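Local atomic coordinates of methylaspartate ammonia-lyase (PDB entry 1KKO), a protein that catalyses the reversible, magnesium-dependent anti elimination of ammonia from L-threo-3-methylaspartate to give mesaconate, probably as a step of glutamate degradation. Residues Y12-D18 with V46-C52; G174-Y178 with H194-N198; C361-E365 with K386-G390; A368-H373 with I397-M402. All coordinates share one frame; numbering follows the deposited sequence.

How the contacts relate
Contacts 1 and 3 bring the two domains of an enolase-superfamily enzyme together: their centres are 10 Å apart, and Ser13 OG of the N-terminal strand lies 2.8 Å from Asn362 OD1 of the barrel loop 361-365. Contact 3 sits at the substrate pocket, where a sulfate lies beside Cys361. Contact 2 joins two other barrel loops, its centre 15 Å from that of contact 3, and the two meet where Gly174 CA touches Met389 CE at 3.9 Å. Contact 4 continues from contact 3 into the helices that follow the same loops, with centres 12 Å apart; it stays about 14 Å from contact 2 between nearest atoms.

Contact 1: residues Y12-D18 with V46-C52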
loop_
_atom_site.group_PDB
_atom_site.type_symbol
_atom_site.label_atom_id
_atom_site.label_comp_id
_atom_site.label_asym_id
_atom_site.label_seq_id
_atom_site.Cartn_x
_atom_site.Cartn_y
_atom_site.Cartn_z
ATOM N N TYR A 12 -4.845 11.353 -1.893
ATOM C CA TYR A 12 -4.879 10.428 -3.007
ATOM C C TYR A 12 -5.234 9.042 -2.509
ATOM O O TYR A 12 -4.721 8.592 -1.488
ATOM C CB TYR A 12 -3.517 10.385 -3.718
ATOM C CG TYR A 12 -3.213 11.635 -4.523
ATOM C CD1 TYR A 12 -3.917 11.922 -5.669
ATOM C CD2 TYR A 12 -2.234 12.519 -4.124
ATOM C CE1 TYR A 12 -3.648 13.048 -6.399
ATOM C CE2 TYR A 12 -1.954 13.653 -4.853
ATOM C CZ TYR A 12 -2.669 13.906 -5.986
ATOM O OH TYR A 12 -2.402 15.034 -6.720
ATOM N N SER A 13 -6.136 8.378 -3.224
ATOM C CA SER A 13 -6.445 6.979 -2.972
ATOM C C SER A 13 -5.433 6.111 -3.730
ATOM O O SER A 13 -4.545 6.621 -4.420
ATOM C CB SER A 13 -7.875 6.655 -3.352
ATOM O OG SER A 13 -8.115 6.915 -4.712
ATOM N N SER A 14 -5.554 4.796 -3.615
ATOM C CA SER A 14 -4.505 3.906 -4.093
ATOM C C SER A 14 -4.638 3.427 -5.525
ATOM O O SER A 14 -3.933 2.515 -5.929
ATOM C CB SER A 14 -4.355 2.719 -3.157
ATOM O OG SER A 14 -3.712 3.103 -1.950
ATOM N N PHE A 15 -5.507 4.043 -6.317
ATOM C CA PHE A 15 -5.475 3.759 -7.733
ATOM C C PHE A 15 -5.970 4.969 -8.519
ATOM O O PHE A 15 -5.535 6.093 -8.252
ATOM C CB PHE A 15 -6.104 2.396 -8.111
ATOM C CG PHE A 15 -5.507 1.820 -9.374
ATOM C CD1 PHE A 15 -4.143 1.553 -9.433
ATOM C CD2 PHE A 15 -6.271 1.611 -10.499
ATOM C CE1 PHE A 15 -3.566 1.111 -10.581
ATOM C CE2 PHE A 15 -5.682 1.133 -11.663
ATOM C CZ PHE A 15 -4.338 0.889 -11.697
ATOM N N TYR A 16 -6.841 4.724 -9.487
ATOM C CA TYR A 16 -7.325 5.710 -10.444
ATOM C C TYR A 16 -8.818 5.541 -10.619
ATOM O O TYR A 16 -9.368 4.460 -10.402
ATOM C CB TYR A 16 -6.597 5.516 -11.816
ATOM C CG TYR A 16 -5.146 5.770 -11.589
ATOM C CD1 TYR A 16 -4.343 4.790 -11.044
ATOM C CD2 TYR A 16 -4.607 7.035 -11.764
ATOM C CE1 TYR A 16 -3.047 5.061 -10.694
ATOM C CE2 TYR A 16 -3.319 7.311 -11.411
ATOM C CZ TYR A 16 -2.545 6.326 -10.857
ATOM O OH TYR A 16 -1.267 6.587 -10.455
ATOM N N PHE A 17 -9.477 6.632 -10.974
ATOM C CA PHE A 17 -10.841 6.582 -11.480
ATOM C C PHE A 17 -10.729 6.381 -12.982
ATOM O O PHE A 17 -10.091 7.190 -13.662
ATOM C CB PHE A 17 -11.579 7.890 -11.219
ATOM C CG PHE A 17 -11.866 8.159 -9.771
ATOM C CD1 PHE A 17 -12.658 7.294 -9.047
ATOM C CD2 PHE A 17 -11.361 9.283 -9.146
ATOM C CE1 PHE A 17 -12.928 7.546 -7.721
ATOM C CE2 PHE A 17 -11.656 9.528 -7.824
ATOM C CZ PHE A 17 -12.422 8.653 -7.118
ATOM N N ASP A 18 -11.343 5.313 -13.480
ATOM C CA ASP A 18 -11.320 4.994 -14.899
ATOM C C ASP A 18 -12.729 5.032 -15.454
ATOM O O ASP A 18 -13.671 4.531 -14.835
ATOM C CB ASP A 18 -10.784 3.592 -15.116
ATOM C CG ASP A 18 -9.284 3.494 -15.009
ATOM O OD1 ASP A 18 -8.595 4.536 -14.989
ATOM O OD2 ASP A 18 -8.737 2.374 -14.939
ATOM N N VAL A 46 -10.242 10.020 -19.489
ATOM C CA VAL A 46 -10.636 8.623 -19.376
ATOM C C VAL A 46 -10.092 8.022 -18.071
ATOM O O VAL A 46 -10.762 7.201 -17.434
ATOM C CB VAL A 46 -10.208 7.798 -20.610
ATOM C CG1 VAL A 46 -10.502 6.336 -20.401
ATOM C CG2 VAL A 46 -10.965 8.289 -21.849
ATOM N N ARG A 47 -8.891 8.437 -17.686
ATOM C CA ARG A 47 -8.281 7.999 -16.447
ATOM C C ARG A 47 -7.853 9.229 -15.659
ATOM O O ARG A 47 -7.198 10.117 -16.202
ATOM C CB ARG A 47 -7.091 7.086 -16.741
ATOM C CG ARG A 47 -6.184 6.806 -15.589
ATOM C CD ARG A 47 -5.246 5.672 -15.861
ATOM N NE ARG A 47 -5.931 4.400 -15.738
ATOM C CZ ARG A 47 -5.425 3.237 -16.086
ATOM N NH1 ARG A 47 -6.111 2.132 -15.860
ATOM N NH2 ARG A 47 -4.241 3.169 -16.691
ATOM N N GLN A 48 -8.236 9.261 -14.385
ATOM C CA GLN A 48 -7.946 10.364 -13.478
ATOM C C GLN A 48 -7.366 9.817 -12.182
ATOM O O GLN A 48 -7.715 8.723 -11.742
ATOM C CB GLN A 48 -9.228 11.176 -13.186
ATOM C CG GLN A 48 -9.738 11.918 -14.406
ATOM C CD GLN A 48 -10.997 12.700 -14.159
ATOM O OE1 GLN A 48 -11.924 12.624 -14.961
ATOM N NE2 GLN A 48 -11.052 13.433 -13.052
ATOM N N ALA A 49 -6.473 10.571 -11.574
ATOM C CA ALA A 49 -5.914 10.188 -10.283
ATOM C C ALA A 49 -7.019 9.889 -9.284
ATOM O O ALA A 49 -7.973 10.643 -9.149
ATOM C CB ALA A 49 -5.060 11.296 -9.741
ATOM N N GLY A 50 -6.893 8.787 -8.558
ATOM C CA GLY A 50 -7.853 8.482 -7.519
ATOM C C GLY A 50 -7.672 9.423 -6.340
ATOM O O GLY A 50 -6.549 9.695 -5.912
ATOM N N GLU A 51 -8.791 9.885 -5.794
ATOM C CA GLU A 51 -8.779 10.819 -4.673
ATOM C C GLU A 51 -9.601 10.317 -3.522
ATOM O O GLU A 51 -10.498 9.486 -3.690
ATOM C CB GLU A 51 -9.293 12.196 -5.084
ATOM C CG GLU A 51 -8.436 12.840 -6.157
ATOM C CD GLU A 51 -8.790 14.280 -6.450
ATOM O OE1 GLU A 51 -9.378 14.960 -5.584
ATOM O OE2 GLU A 51 -8.434 14.742 -7.551
ATOM N N CYS A 52 -9.275 10.810 -2.340
ATOM C CA CYS A 52 -10.053 10.518 -1.157
ATOM C C CYS A 52 -10.145 11.774 -0.306
ATOM O O CYS A 52 -9.490 12.774 -0.565
ATOM C CB CYS A 52 -9.414 9.379 -0.358
ATOM S SG CYS A 52 -7.735 9.753 0.212
#
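Arg47 and Asp18 meet side by side, and each carboxylate oxygen is paired with one guanidinium nitrogen. NE of Arg47 donates to Asp18 OD1 at 2.8 Å while Arg47 NH1 reaches Asp18 OD2 at the same 2.8 Å, each nearly straight (169°) and each on the syn side of its oxygen. The planes are 31° apart, so the side-on grip is somewhat twisted. The remaining terminal nitrogen, Arg47 NH2, is taken by the carbonyl of Phe32, whose ring also makes a cation-pi contact with the arginine.

Along the backbone, Phe17 and Gln48 form a hydrogen-bonded antiparallel pair: Phe17 N gives to Gln48 O at 2.8 Å and Gln48 N returns a bond to Phe17 O at 2.9 Å. Gly50 is served from two places, its N donating to Phe15 O (3.0 Å) and its O accepting from Ser13 N. Ser13 OG packs against Gly50 but bonds to Asn362, and Tyr16 OH reaches Asp392 of the second subunit. Gln48 OE1 accepts from Thr44 N, and Glu51 OE1 from Ala86 N. Between Tyr12 and Tyr16 the register slips by two residues where the chain turns a corner: a beta bulge in the antiparallel sheet of the enolase-type N-terminal domain.

Contact 2: residues G174-Y178 with H194-N198; sequences GDDRY and HALIN
Arg177 meets Ala195 and Leu196 through two of its torsions: chi1 of 69° sets CG between the backbone N and the carbonyl carbon, and a bend at chi3 (59°) turns the guanidinium to the loop 194-198. There the group grips one oxygen side-on. Ala195 O accepts from Arg177 NE at 2.7 Å and from Arg177 NH2 at 2.9 Å, lying almost exactly in the guanidinium plane, with NE also in the plane of the carbonyl. A third, weak bond runs from Arg177 NH2 to Leu196 O at 3.1 Å.

The same NH2 has a partner within its own loop, Asp175 OD1, in a salt bridge of 2.9 Å that uses the anti lone pair of the carboxylate. Lys203 adds a second positive charge at this oxygen. Asp175 OD2 is bridged to Asn198 ND2 by a water, to which it is an acceptor at 2.7 Å. The apolar side chain of Leu196 completes the fit: its CD2 rests against the Asp175 carboxylate, 3.5 Å from OD2, and Leu196 CB lies beside Gly174 O.

His194, which probably stabilises the transition state, opens the second loop, and its NE2 bonds to Tyr240. The chemistry implies that one cationic group joins the two loops: the arginine satisfies Ala195 O, and weakly Leu196 O, just after His194, while its own charge is probably balanced in part by Asp175, which it shares with Lys203.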
loop_
_atom_site.group_PDB
_atom_site.type_symbol
_atom_site.label_atom_id
_atom_site.label_comp_id
_atom_site.label_asym_id
_atom_site.label_seq_id
_atom_site.Cartn_x
_atom_site.Cartn_y
_atom_site.Cartn_z
ATOM N N GLY A 174 -4.779 -7.362 -11.404
ATOM C CA GLY A 174 -4.878 -6.431 -12.504
ATOM C C GLY A 174 -4.456 -7.198 -13.756
ATOM O O GLY A 174 -4.577 -8.417 -13.830
ATOM N N ASP A 175 -3.926 -6.492 -14.753
ATOM C CA ASP A 175 -3.469 -7.145 -15.979
ATOM C C ASP A 175 -2.150 -7.918 -15.782
ATOM O O ASP A 175 -1.716 -8.665 -16.664
ATOM C CB ASP A 175 -3.330 -6.116 -17.110
ATOM C CG ASP A 175 -4.668 -5.752 -17.735
ATOM O OD1 ASP A 175 -5.414 -6.683 -18.135
ATOM O OD2 ASP A 175 -5.060 -4.562 -17.847
ATOM N N ASP A 176 -1.525 -7.755 -14.621
ATOM C CA ASP A 176 -0.259 -8.432 -14.310
ATOM C C ASP A 176 -0.558 -9.872 -13.860
ATOM O O ASP A 176 -0.080 -10.327 -12.812
ATOM C CB ASP A 176 0.428 -7.658 -13.181
ATOM C CG ASP A 176 1.934 -7.797 -13.171
ATOM O OD1 ASP A 176 2.518 -8.314 -14.143
ATOM O OD2 ASP A 176 2.613 -7.395 -12.197
ATOM N N ARG A 177 -1.341 -10.586 -14.668
ATOM C CA ARG A 177 -1.915 -11.875 -14.272
ATOM C C ARG A 177 -0.973 -13.071 -14.218
ATOM O O ARG A 177 -1.384 -14.154 -13.815
ATOM C CB ARG A 177 -3.137 -12.194 -15.138
ATOM C CG ARG A 177 -2.842 -12.515 -16.605
ATOM C CD ARG A 177 -4.105 -12.792 -17.410
ATOM N NE ARG A 177 -4.963 -11.629 -17.359
ATOM C CZ ARG A 177 -4.800 -10.521 -18.066
ATOM N NH1 ARG A 177 -3.832 -10.414 -18.974
ATOM N NH2 ARG A 177 -5.621 -9.517 -17.872
ATOM N N TYR A 178 0.288 -12.878 -14.599
ATOM C CA TYR A 178 1.268 -13.951 -14.496
ATOM C C TYR A 178 2.219 -13.662 -13.334
ATOM O O TYR A 178 2.337 -14.456 -12.406
ATOM C CB TYR A 178 2.025 -14.135 -15.817
ATOM C CG TYR A 178 1.097 -14.475 -16.954
ATOM C CD1 TYR A 178 0.538 -15.741 -17.062
ATOM C CD2 TYR A 178 0.742 -13.525 -17.885
ATOM C CE1 TYR A 178 -0.340 -16.052 -18.081
ATOM C CE2 TYR A 178 -0.139 -13.825 -18.909
ATOM C CZ TYR A 178 -0.671 -15.094 -19.001
ATOM O OH TYR A 178 -1.546 -15.395 -20.027
ATOM N N HIS A 194 -7.911 -13.120 -9.522
ATOM C CA HIS A 194 -8.788 -12.176 -10.206
ATOM C C HIS A 194 -8.548 -12.157 -11.733
ATOM O O HIS A 194 -9.468 -12.468 -12.510
ATOM C CB HIS A 194 -8.723 -10.784 -9.562
ATOM C CG HIS A 194 -9.666 -9.804 -10.170
ATOM N ND1 HIS A 194 -10.831 -9.382 -9.568
ATOM C CD2 HIS A 194 -9.593 -9.153 -11.354
ATOM C CE1 HIS A 194 -11.432 -8.512 -10.363
ATOM N NE2 HIS A 194 -10.691 -8.343 -11.443
ATOM N N ALA A 195 -7.334 -11.779 -12.140
ATOM C CA ALA A 195 -6.851 -11.875 -13.524
ATOM C C ALA A 195 -7.416 -10.889 -14.530
ATOM O O ALA A 195 -7.011 -10.916 -15.691
ATOM C CB ALA A 195 -6.995 -13.298 -14.035
ATOM N N LEU A 196 -8.348 -10.044 -14.105
ATOM C CA LEU A 196 -8.877 -8.956 -14.935
ATOM C C LEU A 196 -9.134 -9.417 -16.370
ATOM O O LEU A 196 -8.569 -8.883 -17.327
ATOM C CB LEU A 196 -7.916 -7.766 -14.906
ATOM C CG LEU A 196 -8.445 -6.439 -15.451
ATOM C CD1 LEU A 196 -9.656 -5.950 -14.718
ATOM C CD2 LEU A 196 -7.334 -5.410 -15.372
ATOM N N ILE A 197 -9.987 -10.425 -16.511
ATOM C CA ILE A 197 -10.317 -10.954 -17.829
ATOM C C ILE A 197 -11.435 -10.063 -18.369
ATOM O O ILE A 197 -12.614 -10.364 -18.244
ATOM C CB ILE A 197 -10.731 -12.430 -17.702
ATOM C CG1 ILE A 197 -9.592 -13.255 -17.085
ATOM C CG2 ILE A 197 -11.170 -12.995 -19.043
ATOM C CD1 ILE A 197 -8.349 -13.361 -17.948
ATOM N N ASN A 198 -11.049 -8.942 -18.968
ATOM C CA ASN A 198 -12.020 -7.924 -19.344
ATOM C C ASN A 198 -12.082 -7.617 -20.847
ATOM O O ASN A 198 -12.643 -6.589 -21.238
ATOM C CB ASN A 198 -11.760 -6.635 -18.555
ATOM C CG ASN A 198 -10.433 -5.991 -18.910
ATOM O OD1 ASN A 198 -9.691 -6.511 -19.733
ATOM N ND2 ASN A 198 -10.127 -4.868 -18.274
HETATM O O HOH W 1 -7.458 -3.597 -18.644
#

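Contact 3: residues C361-E365 with K386-G390. With SO4 (sulfate ion), chain C.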
loop_
_atom_site.group_PDB
_atom_site.type_symbol
_atom_site.label_atom_id
_atom_site.label_comp_id
_atom_site.label_asym_id
_atom_site.label_seq_id
_atom_site.Cartn_x
_atom_site.Cartn_y
_atom_site.Cartn_z
ATOM N N CYS A 361 -9.462 -1.487 -5.610
ATOM C CA CYS A 361 -8.071 -1.050 -5.601
ATOM C C CYS A 361 -7.968 0.451 -5.352
ATOM O O CYS A 361 -6.931 0.932 -4.921
ATOM C CB CYS A 361 -7.369 -1.381 -6.919
ATOM S SG CYS A 361 -8.089 -0.652 -8.398
ATOM N N ASN A 362 -9.054 1.183 -5.583
ATOM C CA ASN A 362 -9.029 2.634 -5.509
ATOM C C ASN A 362 -9.431 3.215 -4.168
ATOM O O ASN A 362 -9.786 4.375 -4.103
ATOM C CB ASN A 362 -9.904 3.252 -6.600
ATOM C CG ASN A 362 -9.611 4.716 -6.806
ATOM O OD1 ASN A 362 -8.446 5.136 -6.789
ATOM N ND2 ASN A 362 -10.662 5.501 -7.015
ATOM N N GLU A 363 -9.350 2.436 -3.098
ATOM C CA GLU A 363 -9.640 2.971 -1.781
ATOM C C GLU A 363 -8.323 3.196 -1.031
ATOM O O GLU A 363 -7.317 3.490 -1.674
ATOM C CB GLU A 363 -10.729 2.184 -1.044
ATOM C CG GLU A 363 -10.493 0.715 -0.788
ATOM C CD GLU A 363 -11.736 0.096 -0.162
ATOM O OE1 GLU A 363 -12.402 -0.747 -0.806
ATOM O OE2 GLU A 363 -12.045 0.467 0.982
ATOM N N THR A 364 -8.322 3.133 0.300
ATOM C CA THR A 364 -7.150 3.570 1.062
ATOM C C THR A 364 -6.718 2.576 2.114
ATOM O O THR A 364 -7.371 1.583 2.376
ATOM C CB THR A 364 -7.393 4.909 1.776
ATOM O OG1 THR A 364 -8.268 4.699 2.902
ATOM C CG2 THR A 364 -8.065 5.922 0.880
ATOM N N GLU A 365 -5.588 2.875 2.739
ATOM C CA GLU A 365 -5.083 2.047 3.814
ATOM C C GLU A 365 -6.031 2.079 5.006
ATOM O O GLU A 365 -6.227 1.068 5.672
ATOM C CB GLU A 365 -3.644 2.435 4.184
ATOM C CG GLU A 365 -3.425 3.489 5.267
ATOM C CD GLU A 365 -3.770 4.922 4.897
ATOM O OE1 GLU A 365 -4.489 5.169 3.908
ATOM O OE2 GLU A 365 -3.324 5.816 5.647
ATOM N N LYS A 386 -6.740 -5.309 -0.428
ATOM C CA LYS A 386 -6.904 -3.981 -0.975
ATOM C C LYS A 386 -6.254 -2.968 -0.041
ATOM O O LYS A 386 -5.922 -3.302 1.097
ATOM C CB LYS A 386 -8.403 -3.688 -1.127
ATOM C CG LYS A 386 -9.132 -3.527 0.194
ATOM C CD LYS A 386 -10.638 -3.464 0.011
ATOM C CE LYS A 386 -11.324 -3.003 1.268
ATOM N NZ LYS A 386 -12.794 -2.779 1.085
ATOM N N PRO A 387 -6.024 -1.736 -0.498
ATOM C CA PRO A 387 -6.281 -1.269 -1.850
ATOM C C PRO A 387 -5.050 -1.493 -2.721
ATOM O O PRO A 387 -4.149 -2.237 -2.344
ATOM C CB PRO A 387 -6.492 0.220 -1.615
ATOM C CG PRO A 387 -5.484 0.531 -0.576
ATOM C CD PRO A 387 -5.431 -0.676 0.321
ATOM N N GLY A 388 -5.039 -0.861 -3.889
ATOM C CA GLY A 388 -3.898 -0.907 -4.782
ATOM C C GLY A 388 -3.886 -2.047 -5.765
ATOM O O GLY A 388 -4.578 -3.047 -5.603
HETATM N N MSE A 389 -3.063 -1.870 -6.789
HETATM C CA MSE A 389 -2.836 -2.889 -7.803
HETATM C C MSE A 389 -1.471 -3.544 -7.664
HETATM O O MSE A 389 -1.141 -4.433 -8.436
HETATM C CB MSE A 389 -3.042 -2.324 -9.207
HETATM C CG MSE A 389 -4.521 -2.172 -9.551
HETATM SE SE MSE A 389 -5.458 -3.888 -9.509
HETATM C CE MSE A 389 -6.848 -3.565 -10.735
ATOM N N GLY A 390 -0.682 -3.150 -6.671
ATOM C CA GLY A 390 0.613 -3.771 -6.471
ATOM C C GLY A 390 0.554 -5.102 -5.755
ATOM O O GLY A 390 1.528 -5.860 -5.779
HETATM S S SO4 C . -11.841 -2.673 -8.461
HETATM O O1 SO4 C . -12.522 -1.410 -8.077
HETATM O O2 SO4 C . -11.591 -2.489 -9.940
HETATM O O3 SO4 C . -10.583 -2.815 -7.738
HETATM O O4 SO4 C . -12.672 -3.887 -8.276
#
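Glu363 reaches across to Lys386, and its side chain can be followed outward atom by atom. From CB, chi1 of 59° sends CG between the backbone N and the carbonyl carbon, where CG lies 4.1 Å from Pro387 CB. The chain then runs extended to CD, which comes near both CE and NZ of the lysine. At the tip, Glu363 OE1 forms a salt bridge with Lys386 NZ at 2.8 Å. The ammonium arrives from above the carboxylate, 46° out of its plane, as the two chains pass at a slant. Glu363 OE1 is also met by the backbone N of Thr360, whereas OE2 is held by the hydroxyls of Ser367 and Tyr132. Lys386 NZ has a second acceptor in Gly358 O, so both charged groups are tied down by several partners.

Next to this pair, Pro387, preceded by a cis peptide bond, packs on the facing loop: Pro387 CB lies 3.4 Å from Cys361 O, and CG packs on the Thr364 carbonyl carbon. The next residue supplies the backbone link, Gly388 N to Cys361 O at 2.8 Å.

Cys361 also uses its backbone N, which donates to sulfate O3 at 2.7 Å, almost straight at 171°. Its SG touches the CE of selenomethionine Met389 at 3.9 Å. Thr360, Lys331 and Gln172 bind the same ion, which probably came from the crystallisation liquor. Gln172 binds the substrate, Thr360 and Cys361 probably do, and Lys331 is the proton acceptor, so these loops following barrel strands form part of the active site of an enolase-superfamily TIM barrel.

Contact 4: residues A368-H373 with I397-M402; sequences ARTCVH and IVFNEM
Polar contact comes first from His373 and Glu401. The ring NE2 donates to Glu401 OE2 at 2.8 Å in a nearly straight bond, with the oxygen in the ring plane and met on its anti lone pair; ring and carboxylate are turned 48° from each other. Thr151 N occupies the other ring nitrogen, ND1, which fixes the rotation of the imidazole from both ends. A water also donates to Glu401 OE2 and receives a weak bond from Arg369 NE, while OE1 of the same carboxylate is paired with Arg404.

These partners sit on helices 365-378 and 392-410, the last two helices of the TIM barrel; the segments 368-373 and 397-402 cross at -44° with axes 8.9 Å apart.

Van der Waals packing makes up the rest. The aliphatic part of Arg369 lies against the glutamate, CG being 3.3 Å from Glu401 CD, because Glu401 bends at its chi2 (71°). Val372 wedges its two methyls into the partner helix: CG1 comes 3.6 Å from Met402 CA, and CG2 is 3.9 Å from Val398 CG1. One turn earlier Ala368 CB meets Ile397 CG2 at 3.8 Å, and Val398 and Met402 also lean on Leu169 of the first barrel strand.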
loop_
_atom_site.group_PDB
_atom_site.type_symbol
_atom_site.label_atom_id
_atom_site.label_comp_id
_atom_site.label_asym_id
_atom_site.label_seq_id
_atom_site.Cartn_x
_atom_site.Cartn_y
_atom_site.Cartn_z
ATOM N N ALA A 368 -9.371 0.145 4.078
ATOM C CA ALA A 368 -9.096 -1.284 4.089
ATOM C C ALA A 368 -8.915 -1.797 5.513
ATOM O O ALA A 368 -9.456 -2.846 5.867
ATOM C CB ALA A 368 -7.865 -1.609 3.267
ATOM N N ARG A 369 -8.159 -1.075 6.329
ATOM C CA ARG A 369 -7.921 -1.491 7.698
ATOM C C ARG A 369 -9.249 -1.563 8.453
ATOM O O ARG A 369 -9.487 -2.482 9.241
ATOM C CB ARG A 369 -6.952 -0.513 8.358
ATOM C CG ARG A 369 -6.476 -0.918 9.707
ATOM C CD ARG A 369 -5.420 -0.003 10.231
ATOM N NE ARG A 369 -5.928 1.333 10.518
ATOM C CZ ARG A 369 -5.421 2.467 10.054
ATOM N NH1 ARG A 369 -4.395 2.477 9.207
ATOM N NH2 ARG A 369 -5.968 3.601 10.427
ATOM N N THR A 370 -10.099 -0.569 8.247
ATOM C CA THR A 370 -11.395 -0.553 8.905
ATOM C C THR A 370 -12.243 -1.736 8.463
ATOM O O THR A 370 -12.933 -2.361 9.271
ATOM C CB THR A 370 -12.110 0.758 8.629
ATOM O OG1 THR A 370 -11.301 1.853 9.083
ATOM C CG2 THR A 370 -13.415 0.862 9.411
ATOM N N CYS A 371 -12.208 -2.043 7.173
ATOM C CA CYS A 371 -12.924 -3.195 6.650
ATOM C C CYS A 371 -12.486 -4.505 7.301
ATOM O O CYS A 371 -13.297 -5.428 7.434
ATOM C CB CYS A 371 -12.780 -3.295 5.135
ATOM S SG CYS A 371 -13.812 -2.102 4.219
ATOM N N VAL A 372 -11.215 -4.620 7.678
ATOM C CA VAL A 372 -10.771 -5.819 8.367
ATOM C C VAL A 372 -11.573 -6.049 9.649
ATOM O O VAL A 372 -11.956 -7.179 9.975
ATOM C CB VAL A 372 -9.261 -5.757 8.685
ATOM C CG1 VAL A 372 -8.846 -6.883 9.625
ATOM C CG2 VAL A 372 -8.464 -5.835 7.400
ATOM N N HIS A 373 -11.846 -4.972 10.377
ATOM C CA HIS A 373 -12.612 -5.088 11.612
ATOM C C HIS A 373 -14.055 -5.472 11.353
ATOM O O HIS A 373 -14.626 -6.279 12.080
ATOM C CB HIS A 373 -12.515 -3.806 12.416
ATOM C CG HIS A 373 -11.157 -3.598 13.002
ATOM N ND1 HIS A 373 -10.878 -3.811 14.338
ATOM C CD2 HIS A 373 -9.985 -3.256 12.414
ATOM C CE1 HIS A 373 -9.590 -3.597 14.541
ATOM N NE2 HIS A 373 -9.029 -3.248 13.395
ATOM N N ILE A 397 -1.334 -4.502 4.364
ATOM C CA ILE A 397 -2.373 -3.772 5.088
ATOM C C ILE A 397 -3.448 -4.698 5.675
ATOM O O ILE A 397 -3.772 -4.614 6.855
ATOM C CB ILE A 397 -2.995 -2.714 4.139
ATOM C CG1 ILE A 397 -2.000 -1.564 3.906
ATOM C CG2 ILE A 397 -4.339 -2.199 4.673
ATOM C CD1 ILE A 397 -2.257 -0.791 2.660
ATOM N N VAL A 398 -4.002 -5.573 4.852
ATOM C CA VAL A 398 -5.138 -6.399 5.274
ATOM C C VAL A 398 -4.713 -7.571 6.162
ATOM O O VAL A 398 -5.246 -7.750 7.264
ATOM C CB VAL A 398 -5.925 -6.876 4.056
ATOM C CG1 VAL A 398 -6.990 -7.854 4.467
ATOM C CG2 VAL A 398 -6.565 -5.693 3.367
ATOM N N PHE A 399 -3.764 -8.372 5.702
ATOM C CA PHE A 399 -3.323 -9.531 6.469
ATOM C C PHE A 399 -2.765 -9.117 7.815
ATOM O O PHE A 399 -3.107 -9.719 8.834
ATOM C CB PHE A 399 -2.269 -10.267 5.659
ATOM C CG PHE A 399 -1.817 -11.595 6.212
ATOM C CD1 PHE A 399 -2.596 -12.727 6.065
ATOM C CD2 PHE A 399 -0.567 -11.730 6.780
ATOM C CE1 PHE A 399 -2.159 -13.951 6.515
ATOM C CE2 PHE A 399 -0.126 -12.973 7.229
ATOM C CZ PHE A 399 -0.935 -14.068 7.103
ATOM N N ASN A 400 -1.899 -8.107 7.848
ATOM C CA ASN A 400 -1.266 -7.777 9.118
ATOM C C ASN A 400 -2.250 -7.159 10.097
ATOM O O ASN A 400 -2.161 -7.410 11.285
ATOM C CB ASN A 400 -0.047 -6.887 8.932
ATOM C CG ASN A 400 1.032 -7.518 8.073
ATOM O OD1 ASN A 400 0.933 -8.664 7.616
ATOM N ND2 ASN A 400 2.104 -6.760 7.876
ATOM N N GLU A 401 -3.157 -6.301 9.639
ATOM C CA GLU A 401 -4.156 -5.762 10.555
ATOM C C GLU A 401 -5.016 -6.901 11.097
ATOM O O GLU A 401 -5.358 -6.935 12.285
ATOM C CB GLU A 401 -5.060 -4.731 9.886
ATOM C CG GLU A 401 -6.127 -4.163 10.811
ATOM C CD GLU A 401 -5.582 -3.223 11.885
ATOM O OE1 GLU A 401 -4.372 -2.910 11.871
ATOM O OE2 GLU A 401 -6.368 -2.730 12.721
HETATM N N MSE A 402 -5.357 -7.853 10.234
HETATM C CA MSE A 402 -6.173 -8.984 10.649
HETATM C C MSE A 402 -5.480 -9.760 11.750
HETATM O O MSE A 402 -6.075 -10.054 12.800
HETATM C CB MSE A 402 -6.428 -9.876 9.444
HETATM C CG MSE A 402 -7.391 -11.006 9.697
HETATM SE SE MSE A 402 -7.654 -12.097 8.110
HETATM C CE MSE A 402 -5.914 -13.039 8.101
HETATM O O HOH W 2 -7.156 0.011 13.068
#